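Local structure of Epf (Streptococcus pyogenes, 4ES8) at residues G247-F253 with K292-K298; A95-V99 with S192-K196; D24-F28 with V103-L108. The protein acts as a cell-surface adhesin of the bacterium, attaching to cells through an N-terminal domain that contains a carbohydrate-binding module. Where two conformers were deposited one is given. Numbering follows the deposited sequence.

Interaction 1 (G247-F253 with K292-K298); sequences GDEISLF and KVSIKQK
Strands 248-253 and 292-297, both extended (phi -76 to -126°, psi 110 to 155°), run antiparallel, axes 4.5 Å apart at 159°, central in a four-stranded sheet of the probable fibronectin-like domain. Hydrogen-bonded pairs are Glu249-Lys296 (Glu249 N to Lys296 O 2.7 Å), Ser251-Ser294 and Phe253-Lys292. Val293 wedges between Ile250 (m, t) and Leu252 (t, p), its CG1 3.8 Å from Ile250 CG2, its CG2 3.8 Å from Leu252 CD1; Leu236 packs over this face, and Phe309 of adjoining strand 307-310 lies beside Leu252 and Val293. On the other, Lys292 (chi3 p) folds across Phe253, CE 4.0 Å and NZ 4.7 Å from the ring centroid. At Gly247 (phi 93°, psi -12°) a CB would jam against the preceding carbonyl and clash with Gln297 NE2, which donates to Asp248 OD1 (3.0 Å). Gln297 OE1 accepts from Gln299 N; Asp248 OD1 salt-bridges Arg242, OD2 hydrogen-bonds Ser218. The chemistry implies an inner face apolar midway, polar but paired at its Asp248-Gln297 end, with a cation-pi contact on the more exposed face.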
loop_
_atom_site.group_PDB
_atom_site.type_symbol
_atom_site.label_atom_id
_atom_site.label_comp_id
_atom_site.label_asym_id
_atom_site.label_seq_id
_atom_site.Cartn_x
_atom_site.Cartn_y
_atom_site.Cartn_z
ATOM N N GLY A 247 2.624 -10.183 10.055
ATOM C CA GLY A 247 3.765 -9.275 10.157
ATOM C C GLY A 247 4.022 -8.720 11.541
ATOM O O GLY A 247 5.067 -8.107 11.763
ATOM N N ASP A 248 3.076 -8.881 12.477
ATOM C CA ASP A 248 3.309 -8.398 13.835
ATOM C C ASP A 248 4.248 -9.350 14.558
ATOM O O ASP A 248 4.055 -10.573 14.527
ATOM C CB ASP A 248 1.980 -8.284 14.597
ATOM C CG ASP A 248 1.095 -7.135 14.164
ATOM O OD1 ASP A 248 1.340 -6.570 13.072
ATOM O OD2 ASP A 248 0.163 -6.800 14.910
ATOM N N GLU A 249 5.264 -8.778 15.205
ATOM C CA GLU A 249 6.254 -9.515 15.974
ATOM C C GLU A 249 5.895 -9.413 17.446
ATOM O O GLU A 249 5.948 -8.311 18.002
ATOM C CB GLU A 249 7.656 -8.950 15.704
ATOM C CG GLU A 249 8.738 -9.638 16.521
ATOM C CD GLU A 249 10.059 -8.902 16.568
ATOM O OE1 GLU A 249 10.158 -7.880 17.289
ATOM O OE2 GLU A 249 10.995 -9.348 15.864
ATOM N N ILE A 250 5.511 -10.533 18.061
ATOM C CA ILE A 250 5.133 -10.552 19.480
ATOM C C ILE A 250 6.328 -10.968 20.342
ATOM O O ILE A 250 6.848 -12.066 20.146
ATOM C CB ILE A 250 3.940 -11.514 19.733
ATOM C CG1 ILE A 250 2.711 -11.150 18.857
ATOM C CG2 ILE A 250 3.580 -11.525 21.232
ATOM C CD1 ILE A 250 1.666 -12.251 18.812
ATOM N N SER A 251 6.717 -10.132 21.313
ATOM C CA SER A 251 7.775 -10.475 22.271
ATOM C C SER A 251 7.139 -10.664 23.637
ATOM O O SER A 251 6.360 -9.808 24.066
ATOM C CB SER A 251 8.837 -9.384 22.314
ATOM O OG SER A 251 9.502 -9.328 21.063
ATOM N N LEU A 252 7.406 -11.813 24.282
ATOM C CA LEU A 252 6.846 -12.136 25.610
ATOM C C LEU A 252 7.967 -12.140 26.622
ATOM O O LEU A 252 8.990 -12.778 26.383
ATOM C CB LEU A 252 6.171 -13.512 25.557
ATOM C CG LEU A 252 5.630 -14.059 26.883
ATOM C CD1 LEU A 252 4.406 -13.260 27.335
ATOM C CD2 LEU A 252 5.226 -15.539 26.725
ATOM N N PHE A 253 7.784 -11.418 27.735
ATOM C CA PHE A 253 8.825 -11.299 28.774
ATOM C C PHE A 253 8.282 -11.687 30.117
ATOM O O PHE A 253 7.083 -11.521 30.360
ATOM C CB PHE A 253 9.293 -9.839 28.896
ATOM C CG PHE A 253 9.789 -9.164 27.646
ATOM C CD1 PHE A 253 8.891 -8.648 26.711
ATOM C CD2 PHE A 253 11.148 -8.947 27.451
ATOM C CE1 PHE A 253 9.352 -7.994 25.570
ATOM C CE2 PHE A 253 11.613 -8.282 26.314
ATOM C CZ PHE A 253 10.712 -7.819 25.377
ATOM N N LYS A 292 4.943 -9.549 30.374
ATOM C CA LYS A 292 4.842 -8.387 29.495
ATOM C C LYS A 292 4.824 -8.824 28.048
ATOM O O LYS A 292 5.580 -9.726 27.646
ATOM C CB LYS A 292 6.025 -7.434 29.733
ATOM C CG LYS A 292 6.014 -6.167 28.869
ATOM C CD LYS A 292 7.142 -5.193 29.237
ATOM C CE LYS A 292 8.534 -5.705 28.913
ATOM N NZ LYS A 292 9.560 -4.649 29.154
ATOM N N VAL A 293 3.980 -8.155 27.260
ATOM C CA VAL A 293 3.902 -8.378 25.820
ATOM C C VAL A 293 4.182 -7.051 25.119
ATOM O O VAL A 293 3.552 -6.044 25.446
ATOM C CB VAL A 293 2.539 -8.967 25.388
ATOM C CG1 VAL A 293 2.418 -8.999 23.865
ATOM C CG2 VAL A 293 2.338 -10.370 25.970
ATOM N N SER A 294 5.100 -7.070 24.143
ATOM C CA SER A 294 5.402 -5.924 23.276
ATOM C C SER A 294 5.200 -6.377 21.834
ATOM O O SER A 294 5.693 -7.438 21.470
ATOM C CB SER A 294 6.821 -5.423 23.504
ATOM O OG SER A 294 7.108 -4.367 22.598
ATOM N N ILE A 295 4.466 -5.586 21.016
ATOM C CA ILE A 295 4.189 -5.998 19.640
ATOM C C ILE A 295 4.798 -4.982 18.684
ATOM O O ILE A 295 4.488 -3.786 18.759
ATOM C CB ILE A 295 2.667 -6.170 19.417
ATOM C CG1 ILE A 295 2.065 -7.204 20.432
ATOM C CG2 ILE A 295 2.355 -6.605 17.973
ATOM C CD1 ILE A 295 0.549 -7.364 20.424
ATOM N N LYS A 296 5.640 -5.468 17.762
ATOM C CA LYS A 296 6.273 -4.597 16.776
ATOM C C LYS A 296 5.715 -4.931 15.418
ATOM O O LYS A 296 5.730 -6.096 15.040
ATOM C CB LYS A 296 7.796 -4.805 16.781
ATOM C CG LYS A 296 8.532 -3.941 15.733
ATOM C CD LYS A 296 10.020 -4.299 15.706
ATOM C CE LYS A 296 10.800 -3.500 14.698
ATOM N NZ LYS A 296 12.069 -4.193 14.335
ATOM N N GLN A 297 5.177 -3.928 14.694
ATOM C CA GLN A 297 4.706 -4.183 13.334
ATOM C C GLN A 297 5.968 -4.222 12.456
ATOM O O GLN A 297 6.604 -3.182 12.291
ATOM C CB GLN A 297 3.707 -3.100 12.908
ATOM C CG GLN A 297 2.589 -3.644 12.013
ATOM C CD GLN A 297 3.148 -4.368 10.814
ATOM O OE1 GLN A 297 3.889 -3.763 10.028
ATOM N NE2 GLN A 297 2.929 -5.689 10.724
ATOM N N LYS A 298 6.358 -5.402 11.940
ATOM C CA LYS A 298 7.658 -5.497 11.252
ATOM C C LYS A 298 7.761 -4.670 9.994
ATOM O O LYS A 298 8.865 -4.250 9.648
ATOM C CB LYS A 298 8.006 -6.935 10.908
ATOM C CG LYS A 298 8.376 -7.795 12.094
ATOM C CD LYS A 298 8.568 -9.186 11.563
ATOM C CE LYS A 298 9.617 -9.929 12.305
ATOM N NZ LYS A 298 9.855 -11.242 11.651
#

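Interaction 2 (A95-V99 with S192-K196)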
loop_
_atom_site.group_PDB
_atom_site.type_symbol
_atom_site.label_atom_id
_atom_site.label_comp_id
_atom_site.label_asym_id
_atom_site.label_seq_id
_atom_site.Cartn_x
_atom_site.Cartn_y
_atom_site.Cartn_z
ATOM N N ALA A 95 -11.645 16.067 -27.603
ATOM C CA ALA A 95 -12.059 16.169 -26.221
ATOM C C ALA A 95 -13.531 15.821 -26.026
ATOM O O ALA A 95 -14.320 16.030 -26.958
ATOM C CB ALA A 95 -11.775 17.577 -25.706
ATOM N N PRO A 96 -13.941 15.342 -24.827
ATOM C CA PRO A 96 -13.088 15.022 -23.662
ATOM C C PRO A 96 -12.206 13.801 -23.920
ATOM O O PRO A 96 -12.564 12.901 -24.691
ATOM C CB PRO A 96 -14.090 14.760 -22.517
ATOM C CG PRO A 96 -15.466 15.100 -23.070
ATOM C CD PRO A 96 -15.355 15.009 -24.565
ATOM N N TYR A 97 -11.031 13.800 -23.288
ATOM C CA TYR A 97 -10.044 12.740 -23.473
ATOM C C TYR A 97 -9.188 12.650 -22.229
ATOM O O TYR A 97 -8.840 13.684 -21.654
ATOM C CB TYR A 97 -9.198 13.074 -24.699
ATOM C CG TYR A 97 -8.065 12.120 -24.979
ATOM C CD1 TYR A 97 -8.298 10.896 -25.596
ATOM C CD2 TYR A 97 -6.743 12.481 -24.722
ATOM C CE1 TYR A 97 -7.247 10.036 -25.912
ATOM C CE2 TYR A 97 -5.692 11.614 -24.992
ATOM C CZ TYR A 97 -5.948 10.394 -25.598
ATOM O OH TYR A 97 -4.920 9.543 -25.924
ATOM N N SER A 98 -8.834 11.427 -21.825
ATOM C CA SER A 98 -8.041 11.261 -20.625
ATOM C C SER A 98 -6.881 10.306 -20.813
ATOM O O SER A 98 -7.052 9.258 -21.442
ATOM C CB SER A 98 -8.921 10.752 -19.478
ATOM O OG SER A 98 -8.156 10.358 -18.348
ATOM N N VAL A 99 -5.724 10.654 -20.218
ATOM C CA VAL A 99 -4.547 9.771 -20.149
ATOM C C VAL A 99 -4.362 9.390 -18.675
ATOM O O VAL A 99 -4.459 10.253 -17.797
ATOM C CB VAL A 99 -3.272 10.443 -20.723
ATOM C CG1 VAL A 99 -2.024 9.605 -20.445
ATOM C CG2 VAL A 99 -3.423 10.710 -22.217
ATOM N N SER A 192 -5.418 12.203 -15.698
ATOM C CA SER A 192 -5.648 13.597 -16.093
ATOM C C SER A 192 -6.584 13.621 -17.275
ATOM O O SER A 192 -6.784 12.597 -17.940
ATOM C CB SER A 192 -4.334 14.312 -16.411
ATOM O OG SER A 192 -3.603 13.693 -17.456
ATOM N N LYS A 193 -7.189 14.782 -17.532
ATOM C CA LYS A 193 -8.070 14.871 -18.675
ATOM C C LYS A 193 -8.207 16.295 -19.151
ATOM O O LYS A 193 -7.922 17.238 -18.404
ATOM C CB LYS A 193 -9.442 14.247 -18.368
ATOM C CG LYS A 193 -10.384 15.102 -17.559
ATOM C CD LYS A 193 -11.800 14.500 -17.624
ATOM C CE LYS A 193 -12.742 15.047 -16.598
ATOM N NZ LYS A 193 -14.039 14.316 -16.622
ATOM N N VAL A 194 -8.652 16.429 -20.410
ATOM C CA VAL A 194 -9.036 17.711 -21.000
ATOM C C VAL A 194 -10.517 17.600 -21.329
ATOM O O VAL A 194 -10.960 16.548 -21.804
ATOM C CB VAL A 194 -8.173 18.129 -22.229
ATOM C CG1 VAL A 194 -6.745 18.449 -21.788
ATOM C CG2 VAL A 194 -8.167 17.080 -23.348
ATOM N N GLU A 195 -11.277 18.680 -21.101
ATOM C CA GLU A 195 -12.711 18.742 -21.415
ATOM C C GLU A 195 -12.951 19.396 -22.745
ATOM O O GLU A 195 -14.007 19.185 -23.339
ATOM C CB GLU A 195 -13.486 19.532 -20.341
ATOM C CG GLU A 195 -13.429 18.915 -18.963
ATOM C CD GLU A 195 -14.530 17.940 -18.621
ATOM O OE1 GLU A 195 -15.145 17.360 -19.547
ATOM O OE2 GLU A 195 -14.775 17.752 -17.409
ATOM N N LYS A 196 -12.023 20.263 -23.187
ATOM C CA LYS A 196 -12.196 20.941 -24.456
ATOM C C LYS A 196 -10.917 20.796 -25.263
ATOM O O LYS A 196 -9.864 20.471 -24.716
ATOM C CB LYS A 196 -12.651 22.401 -24.284
ATOM C CG LYS A 196 -11.664 23.354 -23.666
ATOM C CD LYS A 196 -12.199 24.781 -23.805
ATOM C CE LYS A 196 -11.607 25.704 -22.776
ATOM N NZ LYS A 196 -12.367 26.976 -22.657
HETATM O O HOH W 1 -2.273 11.399 -16.436
#
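Ala95 lays its methyl against the backbone at the far end of the opposite segment, CB standing 3.4 Å from Lys196 C and 3.6 Å from Glu195 O, with Val194 CG2 farther off at 4.3 Å. The peptide bond between Ala95 and Pro96 is cis, and beyond it the chain enters regular pairing: Tyr97 N donates to Val194 O (3.1 Å) and Val194 N to Tyr97 O (3.0 Å), while Pro96 CA approaches Val194 O at 3.2 Å in a CA-H...O contact. Strands 97-99 and 192-194 are thus antiparallel (157°, axes 4.8 Å apart), forming the end of a ladder between strands 97-105 and 186-194 in one of the two large antiparallel sheets that face each other in the N-terminal part, a beta-sandwich consistent with the carbohydrate-binding module. Ser192 O takes a short bond from Ser98 OG (2.7 Å) and a weak, bent one from Val99 N (3.2 Å, 133°); Ser98 OG also bonds Tyr52. In return Ser192 N donates to Val99 O (3.0 Å), and water 1 joins Val99 O to Ser192 OG at 2.8 Å each. Tyr89 OH, from the other sheet, hydrogen-bonds both Ser192 OG and Val99 N, and Tyr89 touches Val194 and Tyr97.

Interaction 3 (D24-F28 with V103-L108). With GOL (glycerol), chain C.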
loop_
_atom_site.group_PDB
_atom_site.type_symbol
_atom_site.label_atom_id
_atom_site.label_comp_id
_atom_site.label_asym_id
_atom_site.label_seq_id
_atom_site.Cartn_x
_atom_site.Cartn_y
_atom_site.Cartn_z
ATOM N N ASP A 24 10.626 1.637 1.420
ATOM C CA ASP A 24 9.813 2.251 0.360
ATOM C C ASP A 24 9.351 1.089 -0.505
ATOM O O ASP A 24 10.188 0.260 -0.911
ATOM C CB ASP A 24 10.604 3.298 -0.457
ATOM C CG ASP A 24 9.929 3.871 -1.706
ATOM O OD1 ASP A 24 8.701 3.659 -1.892
ATOM O OD2 ASP A 24 10.619 4.554 -2.484
ATOM N N LEU A 25 8.054 1.016 -0.791
ATOM C CA LEU A 25 7.537 -0.111 -1.561
ATOM C C LEU A 25 7.115 0.234 -2.977
ATOM O O LEU A 25 6.374 -0.552 -3.605
ATOM C CB LEU A 25 6.368 -0.756 -0.802
ATOM C CG LEU A 25 6.707 -1.237 0.606
ATOM C CD1 LEU A 25 5.422 -1.694 1.344
ATOM C CD2 LEU A 25 7.793 -2.361 0.577
ATOM N N MET A 26 7.601 1.369 -3.520
ATOM C CA MET A 26 7.353 1.714 -4.917
ATOM C C MET A 26 8.093 0.784 -5.831
ATOM O O MET A 26 9.170 0.290 -5.437
ATOM C CB MET A 26 7.876 3.125 -5.200
ATOM C CG MET A 26 7.004 4.196 -4.683
ATOM S SD MET A 26 5.278 4.135 -5.222
ATOM C CE MET A 26 5.463 4.205 -6.864
ATOM N N ASN A 27 7.591 0.555 -7.037
ATOM C CA ASN A 27 8.328 -0.203 -8.040
ATOM C C ASN A 27 8.305 0.652 -9.304
ATOM O O ASN A 27 7.540 0.372 -10.251
ATOM C CB ASN A 27 7.821 -1.625 -8.257
ATOM C CG ASN A 27 8.834 -2.454 -9.041
ATOM O OD1 ASN A 27 9.971 -2.009 -9.313
ATOM N ND2 ASN A 27 8.455 -3.677 -9.383
ATOM N N PHE A 28 9.102 1.743 -9.293
ATOM C CA PHE A 28 9.124 2.714 -10.379
ATOM C C PHE A 28 10.551 2.848 -10.913
ATOM O O PHE A 28 11.367 3.538 -10.288
ATOM C CB PHE A 28 8.570 4.079 -9.895
ATOM C CG PHE A 28 8.580 5.157 -10.953
ATOM C CD1 PHE A 28 7.554 5.252 -11.885
ATOM C CD2 PHE A 28 9.599 6.104 -10.995
ATOM C CE1 PHE A 28 7.560 6.266 -12.864
ATOM C CE2 PHE A 28 9.600 7.112 -11.966
ATOM C CZ PHE A 28 8.581 7.186 -12.898
ATOM N N VAL A 103 1.545 3.543 -11.657
ATOM C CA VAL A 103 2.882 3.360 -11.076
ATOM C C VAL A 103 2.746 2.265 -10.041
ATOM O O VAL A 103 1.966 2.374 -9.076
ATOM C CB VAL A 103 3.459 4.654 -10.504
ATOM C CG1 VAL A 103 4.834 4.369 -9.904
ATOM C CG2 VAL A 103 3.590 5.704 -11.601
ATOM N N ASN A 104 3.415 1.142 -10.312
ATOM C CA ASN A 104 3.256 -0.049 -9.500
ATOM C C ASN A 104 3.968 -0.004 -8.155
ATOM O O ASN A 104 4.970 0.697 -7.993
ATOM C CB ASN A 104 3.763 -1.277 -10.253
ATOM C CG ASN A 104 2.790 -1.788 -11.290
ATOM O OD1 ASN A 104 1.676 -1.272 -11.469
ATOM N ND2 ASN A 104 3.211 -2.817 -12.022
ATOM N N THR A 105 3.413 -0.731 -7.200
ATOM C CA THR A 105 4.055 -0.989 -5.920
ATOM C C THR A 105 4.654 -2.390 -5.941
ATOM O O THR A 105 4.315 -3.218 -6.810
ATOM C CB THR A 105 3.044 -0.899 -4.743
ATOM O OG1 THR A 105 2.201 -2.064 -4.757
ATOM C CG2 THR A 105 2.166 0.379 -4.807
ATOM N N LYS A 106 5.465 -2.694 -4.929
ATOM C CA LYS A 106 5.869 -4.063 -4.687
ATOM C C LYS A 106 4.659 -4.803 -4.077
ATOM O O LYS A 106 3.585 -4.199 -3.857
ATOM C CB LYS A 106 7.073 -4.100 -3.720
ATOM C CG LYS A 106 8.313 -3.319 -4.186
ATOM C CD LYS A 106 9.034 -3.962 -5.340
ATOM C CE LYS A 106 10.254 -3.154 -5.775
ATOM N NZ LYS A 106 11.319 -3.123 -4.710
ATOM N N SER A 107 4.828 -6.093 -3.763
ATOM C CA SER A 107 3.738 -6.878 -3.193
ATOM C C SER A 107 3.339 -6.344 -1.824
ATOM O O SER A 107 4.184 -6.246 -0.909
ATOM C CB SER A 107 4.140 -8.346 -3.084
ATOM O OG SER A 107 3.009 -9.137 -2.756
ATOM N N LEU A 108 2.042 -5.994 -1.687
ATOM C CA LEU A 108 1.536 -5.467 -0.424
ATOM C C LEU A 108 0.879 -6.588 0.383
ATOM O O LEU A 108 0.539 -7.640 -0.177
ATOM C CB LEU A 108 0.526 -4.315 -0.677
ATOM C CG LEU A 108 1.019 -3.174 -1.601
ATOM C CD1 LEU A 108 -0.036 -2.097 -1.734
ATOM C CD2 LEU A 108 2.336 -2.574 -1.097
HETATM C C1 GOL C . 12.465 -0.474 -6.854
HETATM O O1 GOL C . 13.204 -1.321 -5.937
HETATM C C2 GOL C . 13.155 0.881 -6.953
HETATM O O2 GOL C . 13.356 1.446 -5.662
HETATM C C3 GOL C . 12.341 1.814 -7.851
HETATM O O3 GOL C . 11.059 2.118 -7.274
HETATM O O HOH W 2 11.535 -1.905 -1.478
HETATM O O HOH W 3 10.586 -0.800 -3.384
HETATM O O HOH W 4 5.710 1.309 -12.221
HETATM O O HOH W 5 5.810 -4.803 -8.368
#
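Lys106, Leu25 and Asn27 lose the most surface in this contact, 85, 74 and 69 Å² respectively, and two backbone bonds pair the segments. Lys106 N donates to Leu25 O (2.7 Å, 168°), and Asn27 N donates to Asn104 O (2.8 Å, 151°); between these bonds Met26 and Thr105 form a non-hydrogen-bonded antiparallel pair, CA to CA 4.4 Å. The lysine side chain, with chi1 and chi2 both m, bends back over segment 24-28, so that its CE lies 3.6 Å from Met26 O and 3.6 Å from Asn27 CG. Its NZ donates to water 3 (2.8 Å) and to glycerol O1 (2.9 Å). Glycerol O3 accepts from Phe28 N (2.8 Å), so this molecule, probably from the crystallisation liquor, spans both segments. Asn27 ND2 donates to water 5 (3.0 Å), which in turn donates to Thr105 O (2.7 Å); ND2 also bonds Asp37. Before the pairing begins, Asp24 OD1 accepts from Met26 N (3.0 Å), closing an Asx turn. Leu25 CD1 reaches Leu108 CD2 at 4.0 Å, and both leucines pack on Tyr114 of strand 113-123. The short, weakly bonded strand 26-27 lies along strand 97-105, whose Val103 and Thr105 bond to strand 186-194, while Leu25 and Met26 rest on Ile211 of strand 202-213 in the other seven-stranded sheet, so the contact lies where the two sheets meet.

How the interactions relate
Interactions 2 and 3 share strand 97-105: interaction 2 pairs its beginning with strand 186-194, and interaction 3 pairs its end with the short strand 26-27. Their centres lie 27 Å apart, they belong to one sheet, and their segments alternate along the sequence. Interaction 1 follows later in the chain, in a separate four-stranded sheet. Its centre is 26 Å from that of interaction 3, with nearest atoms about 9 Å apart and no touch, but 50 Å from that of interaction 2, on opposite sides of the chain's centre. These separations fit an elongated molecule of two beta domains. The glycerol at interaction 3 does not by itself locate a carbohydrate site.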